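Local coordinates for oligopeptide-binding protein oppA (Lactococcus lactis, PDB 3DRF), which captures oligopeptides in a large Venus fly-trap cavity for uptake by the OppABCDF ABC transporter, at residues A[130-142]-A[481-493]. Numbering follows the deposited sequence.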
loop_
_atom_site.group_PDB
_atom_site.type_symbol
_atom_site.label_atom_id
_atom_site.label_comp_id
_atom_site.label_asym_id
_atom_site.label_seq_id
_atom_site.Cartn_x
_atom_site.Cartn_y
_atom_site.Cartn_z
ATOM N N ALA A 130 11.680 17.193 -6.626
ATOM C CA ALA A 130 12.381 16.937 -7.902
ATOM C C ALA A 130 12.535 15.438 -8.246
ATOM O O ALA A 130 12.645 15.110 -9.356
ATOM C CB ALA A 130 13.762 17.676 -7.940
ATOM N N TYR A 131 12.534 14.556 -7.233
ATOM C CA TYR A 131 12.621 13.095 -7.458
ATOM C C TYR A 131 11.289 12.451 -7.914
ATOM O O TYR A 131 11.282 11.368 -8.351
ATOM C CB TYR A 131 13.147 12.336 -6.196
ATOM C CG TYR A 131 14.533 12.785 -5.699
ATOM C CD1 TYR A 131 14.629 13.649 -4.601
ATOM C CD2 TYR A 131 15.692 12.389 -6.342
ATOM C CE1 TYR A 131 15.857 14.086 -4.138
ATOM C CE2 TYR A 131 16.969 12.796 -5.874
ATOM C CZ TYR A 131 17.041 13.661 -4.783
ATOM O OH TYR A 131 18.223 14.113 -4.300
ATOM N N GLY A 132 10.166 13.169 -7.773
ATOM C CA GLY A 132 8.873 12.682 -8.278
ATOM C C GLY A 132 8.133 11.723 -7.332
ATOM O O GLY A 132 7.247 11.076 -7.759
ATOM N N SER A 133 8.500 11.675 -6.064
ATOM C CA SER A 133 7.813 10.762 -5.138
ATOM C C SER A 133 6.341 11.128 -4.955
ATOM O O SER A 133 6.020 12.253 -4.976
ATOM C CB SER A 133 8.477 10.801 -3.746
ATOM O OG SER A 133 7.817 9.889 -2.879
ATOM N N ASP A 134 5.505 10.101 -4.772
ATOM C CA ASP A 134 4.076 10.292 -4.473
ATOM C C ASP A 134 3.796 10.020 -2.970
ATOM O O ASP A 134 2.653 9.966 -2.602
ATOM C CB ASP A 134 3.280 9.301 -5.350
ATOM C CG ASP A 134 3.596 9.475 -6.837
ATOM O OD1 ASP A 134 3.469 10.555 -7.305
ATOM O OD2 ASP A 134 4.018 8.520 -7.438
ATOM N N ARG A 135 4.860 9.913 -2.157
ATOM C CA ARG A 135 4.739 9.483 -0.755
ATOM C C ARG A 135 4.835 10.605 0.320
ATOM O O ARG A 135 4.934 10.336 1.480
ATOM C CB ARG A 135 5.722 8.344 -0.450
ATOM C CG ARG A 135 5.411 7.033 -1.189
ATOM C CD ARG A 135 6.384 5.935 -0.677
ATOM N NE ARG A 135 6.029 4.610 -1.222
ATOM C CZ ARG A 135 5.103 3.833 -0.717
ATOM N NH1 ARG A 135 4.870 2.653 -1.246
ATOM N NH2 ARG A 135 4.411 4.217 0.319
ATOM N N TRP A 136 4.701 11.864 -0.096
ATOM C CA TRP A 136 4.555 12.937 0.893
ATOM C C TRP A 136 3.224 12.698 1.680
ATOM O O TRP A 136 2.254 12.192 1.162
ATOM C CB TRP A 136 4.600 14.355 0.211
ATOM C CG TRP A 136 4.583 15.467 1.287
ATOM C CD1 TRP A 136 3.542 16.244 1.575
ATOM C CD2 TRP A 136 5.622 15.798 2.262
ATOM N NE1 TRP A 136 3.849 17.093 2.632
ATOM C CE2 TRP A 136 5.103 16.798 3.091
ATOM C CE3 TRP A 136 6.923 15.315 2.510
ATOM C CZ2 TRP A 136 5.844 17.367 4.132
ATOM C CZ3 TRP A 136 7.640 15.862 3.530
ATOM C CH2 TRP A 136 7.127 16.880 4.316
ATOM N N THR A 137 3.241 13.104 2.943
ATOM C CA THR A 137 2.132 12.823 3.851
ATOM C C THR A 137 2.297 13.757 5.054
ATOM O O THR A 137 3.349 14.188 5.335
ATOM C CB THR A 137 2.162 11.339 4.296
ATOM O OG1 THR A 137 1.283 11.239 5.427
ATOM C CG2 THR A 137 3.627 10.833 4.669
ATOM N N ASP A 138 1.210 14.068 5.739
ATOM C CA ASP A 138 1.334 14.893 6.942
ATOM C C ASP A 138 2.107 14.210 8.080
ATOM O O ASP A 138 2.537 14.874 9.009
ATOM C CB ASP A 138 -0.037 15.364 7.422
ATOM C CG ASP A 138 -0.595 16.458 6.545
ATOM O OD1 ASP A 138 0.061 17.512 6.497
ATOM O OD2 ASP A 138 -1.659 16.261 5.913
ATOM N N SER A 139 2.321 12.896 8.000
ATOM C CA SER A 139 3.159 12.248 9.056
ATOM C C SER A 139 4.572 12.846 9.065
ATOM O O SER A 139 5.161 13.011 10.097
ATOM C CB SER A 139 3.289 10.753 8.785
ATOM O OG SER A 139 2.001 10.091 8.731
ATOM N N LEU A 140 5.106 13.157 7.891
ATOM C CA LEU A 140 6.498 13.672 7.768
ATOM C C LEU A 140 6.661 15.128 8.237
ATOM O O LEU A 140 7.712 15.538 8.544
ATOM C CB LEU A 140 6.990 13.494 6.320
ATOM C CG LEU A 140 7.208 11.987 5.958
ATOM C CD1 LEU A 140 7.605 11.913 4.487
ATOM C CD2 LEU A 140 8.306 11.313 6.825
ATOM N N ALA A 141 5.539 15.866 8.323
ATOM C CA ALA A 141 5.537 17.251 8.867
ATOM C C ALA A 141 5.904 17.349 10.360
ATOM O O ALA A 141 6.244 18.345 10.858
ATOM C CB ALA A 141 4.181 17.907 8.596
ATOM N N ASN A 142 5.821 16.198 11.026
ATOM C CA ASN A 142 6.163 16.070 12.452
ATOM C C ASN A 142 7.659 15.940 12.754
ATOM O O ASN A 142 8.027 15.986 13.878
ATOM C CB ASN A 142 5.313 14.928 13.092
ATOM C CG ASN A 142 5.649 14.655 14.584
ATOM O OD1 ASN A 142 5.410 15.464 15.418
ATOM N ND2 ASN A 142 6.182 13.496 14.847
ATOM N N GLN A 481 -3.978 5.535 9.436
ATOM C CA GLN A 481 -4.185 5.751 7.998
ATOM C C GLN A 481 -3.894 7.182 7.538
ATOM O O GLN A 481 -4.326 7.581 6.516
ATOM C CB GLN A 481 -5.582 5.280 7.553
ATOM C CG GLN A 481 -5.724 3.749 7.886
ATOM C CD GLN A 481 -7.005 3.160 7.308
ATOM O OE1 GLN A 481 -7.990 3.849 7.069
ATOM N NE2 GLN A 481 -6.986 1.874 7.106
ATOM N N GLN A 482 -3.085 7.910 8.303
ATOM C CA GLN A 482 -2.546 9.213 7.843
ATOM C C GLN A 482 -1.937 9.111 6.472
ATOM O O GLN A 482 -2.098 10.007 5.714
ATOM C CB GLN A 482 -1.440 9.739 8.808
ATOM C CG GLN A 482 -1.984 10.131 10.243
ATOM C CD GLN A 482 -2.534 11.565 10.274
ATOM O OE1 GLN A 482 -2.761 12.158 9.293
ATOM N NE2 GLN A 482 -2.780 12.069 11.458
ATOM N N ASP A 483 -1.240 8.007 6.177
ATOM C CA ASP A 483 -0.476 7.950 4.918
ATOM C C ASP A 483 -1.372 7.533 3.721
ATOM O O ASP A 483 -0.945 7.557 2.631
ATOM C CB ASP A 483 0.763 7.048 5.110
ATOM C CG ASP A 483 1.823 7.678 6.062
ATOM O OD1 ASP A 483 1.690 8.787 6.444
ATOM O OD2 ASP A 483 2.756 6.949 6.309
ATOM N N LEU A 484 -2.621 7.219 3.978
ATOM C CA LEU A 484 -3.648 7.032 2.928
ATOM C C LEU A 484 -4.528 8.272 2.696
ATOM O O LEU A 484 -4.938 8.513 1.595
ATOM C CB LEU A 484 -4.559 5.872 3.319
ATOM C CG LEU A 484 -3.932 4.472 3.477
ATOM C CD1 LEU A 484 -5.042 3.456 3.692
ATOM C CD2 LEU A 484 -3.089 4.034 2.243
ATOM N N PHE A 485 -4.843 9.003 3.757
ATOM C CA PHE A 485 -5.928 10.009 3.690
ATOM C C PHE A 485 -5.576 11.427 4.173
ATOM O O PHE A 485 -6.356 12.298 4.025
ATOM C CB PHE A 485 -7.131 9.511 4.469
ATOM C CG PHE A 485 -7.741 8.254 3.872
ATOM C CD1 PHE A 485 -8.249 8.235 2.579
ATOM C CD2 PHE A 485 -7.761 7.118 4.622
ATOM C CE1 PHE A 485 -8.762 7.077 2.046
ATOM C CE2 PHE A 485 -8.291 5.895 4.100
ATOM C CZ PHE A 485 -8.781 5.884 2.822
ATOM N N SER A 486 -4.396 11.641 4.719
ATOM C CA SER A 486 -4.073 13.002 5.213
ATOM C C SER A 486 -4.109 14.020 4.054
ATOM O O SER A 486 -3.839 13.728 2.921
ATOM C CB SER A 486 -2.732 13.046 5.996
ATOM O OG SER A 486 -1.592 12.805 5.153
ATOM N N ALA A 487 -4.432 15.243 4.437
ATOM C CA ALA A 487 -4.656 16.318 3.498
ATOM C C ALA A 487 -3.469 16.533 2.534
ATOM O O ALA A 487 -3.688 16.873 1.427
ATOM C CB ALA A 487 -4.972 17.607 4.257
ATOM N N ALA A 488 -2.249 16.339 3.034
ATOM C CA ALA A 488 -1.052 16.550 2.191
ATOM C C ALA A 488 -0.646 15.364 1.301
ATOM O O ALA A 488 0.237 15.504 0.528
ATOM C CB ALA A 488 0.138 16.903 3.084
ATOM N N ALA A 489 -1.321 14.228 1.420
ATOM C CA ALA A 489 -0.903 13.010 0.730
ATOM C C ALA A 489 -1.545 12.827 -0.654
ATOM O O ALA A 489 -2.722 12.695 -0.720
ATOM C CB ALA A 489 -1.328 11.776 1.601
ATOM N N PRO A 490 -0.755 12.660 -1.708
ATOM C CA PRO A 490 -1.298 12.280 -3.031
ATOM C C PRO A 490 -1.965 10.883 -3.023
ATOM O O PRO A 490 -2.728 10.579 -3.852
ATOM C CB PRO A 490 -0.036 12.212 -3.911
ATOM C CG PRO A 490 0.921 13.165 -3.306
ATOM C CD PRO A 490 0.693 12.981 -1.777
ATOM N N TYR A 491 -1.694 10.076 -1.993
ATOM C CA TYR A 491 -2.365 8.768 -1.890
ATOM C C TYR A 491 -3.888 8.857 -1.547
ATOM O O TYR A 491 -4.558 7.913 -1.680
ATOM C CB TYR A 491 -1.675 7.899 -0.845
ATOM C CG TYR A 491 -0.433 7.132 -1.334
ATOM C CD1 TYR A 491 0.225 7.451 -2.507
ATOM C CD2 TYR A 491 0.084 6.113 -0.564
ATOM C CE1 TYR A 491 1.350 6.740 -2.908
ATOM C CE2 TYR A 491 1.210 5.411 -0.966
ATOM C CZ TYR A 491 1.839 5.730 -2.124
ATOM O OH TYR A 491 2.974 4.981 -2.503
ATOM N N ASN A 492 -4.355 10.055 -1.183
ATOM C CA ASN A 492 -5.784 10.348 -1.082
ATOM C C ASN A 492 -6.298 10.567 -2.517
ATOM O O ASN A 492 -6.368 11.648 -3.000
ATOM C CB ASN A 492 -6.023 11.579 -0.171
ATOM C CG ASN A 492 -7.533 11.808 0.124
ATOM O OD1 ASN A 492 -8.339 11.650 -0.691
ATOM N ND2 ASN A 492 -7.849 12.158 1.334
ATOM N N PHE A 493 -6.637 9.460 -3.174
ATOM C CA PHE A 493 -6.865 9.446 -4.653
ATOM C C PHE A 493 -8.082 10.205 -5.118
ATOM O O PHE A 493 -8.098 10.687 -6.188
ATOM C CB PHE A 493 -6.988 7.972 -5.176
ATOM C CG PHE A 493 -5.704 7.147 -5.091
ATOM C CD1 PHE A 493 -4.449 7.759 -5.133
ATOM C CD2 PHE A 493 -5.777 5.789 -4.983
ATOM C CE1 PHE A 493 -3.272 7.022 -5.053
ATOM C CE2 PHE A 493 -4.590 5.064 -4.910
ATOM C CZ PHE A 493 -3.373 5.678 -4.986
HETATM O O HOH W 1 1.063 10.063 -0.287
#
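Thr137 and Ala489 bring the two backbones closest, CA to CA 4.4 Å, where the loop 130-142 meets the short helix 482-485 and the two type I turns after it. This is a buried loop-to-turn contact beside the peptide cavity of a closed Venus fly-trap receptor. Asp483 OD1 takes two hydroxyls from opposite faces of its carboxylate: Thr137 OG1 at 2.7 Å on the anti side, and Ser139 OG, equally close, on the syn side. With chi1 at 165°, Thr137 OG1 swings away from its own backbone N toward Asp483, and it accepts from Ser139 N in an ST turn. An alanine in place of Asp483 would probably take the shared acceptor from both hydroxyls and leave Ser139 OG without its partner across the contact. Next door, Asp138 N gives a nearly straight bond (168°) to Ser486 OG; in the conformer modelled here, one of two, Asp138 OD2 takes Ala488 N from above the carboxylate plane. Farther along, Tyr491 OH sits 3.0 Å from Arg135 CZ, over the centre of one guanidinium face, with guanidinium and Tyr491 ring 65° apart; the hydroxyl hydrogen-bonds to Asn55, and Arg135 NH1 to the bound peptide's backbone. A water donates to Asp134 O and Trp136 O and accepts from Tyr491 N at 3.2 Å.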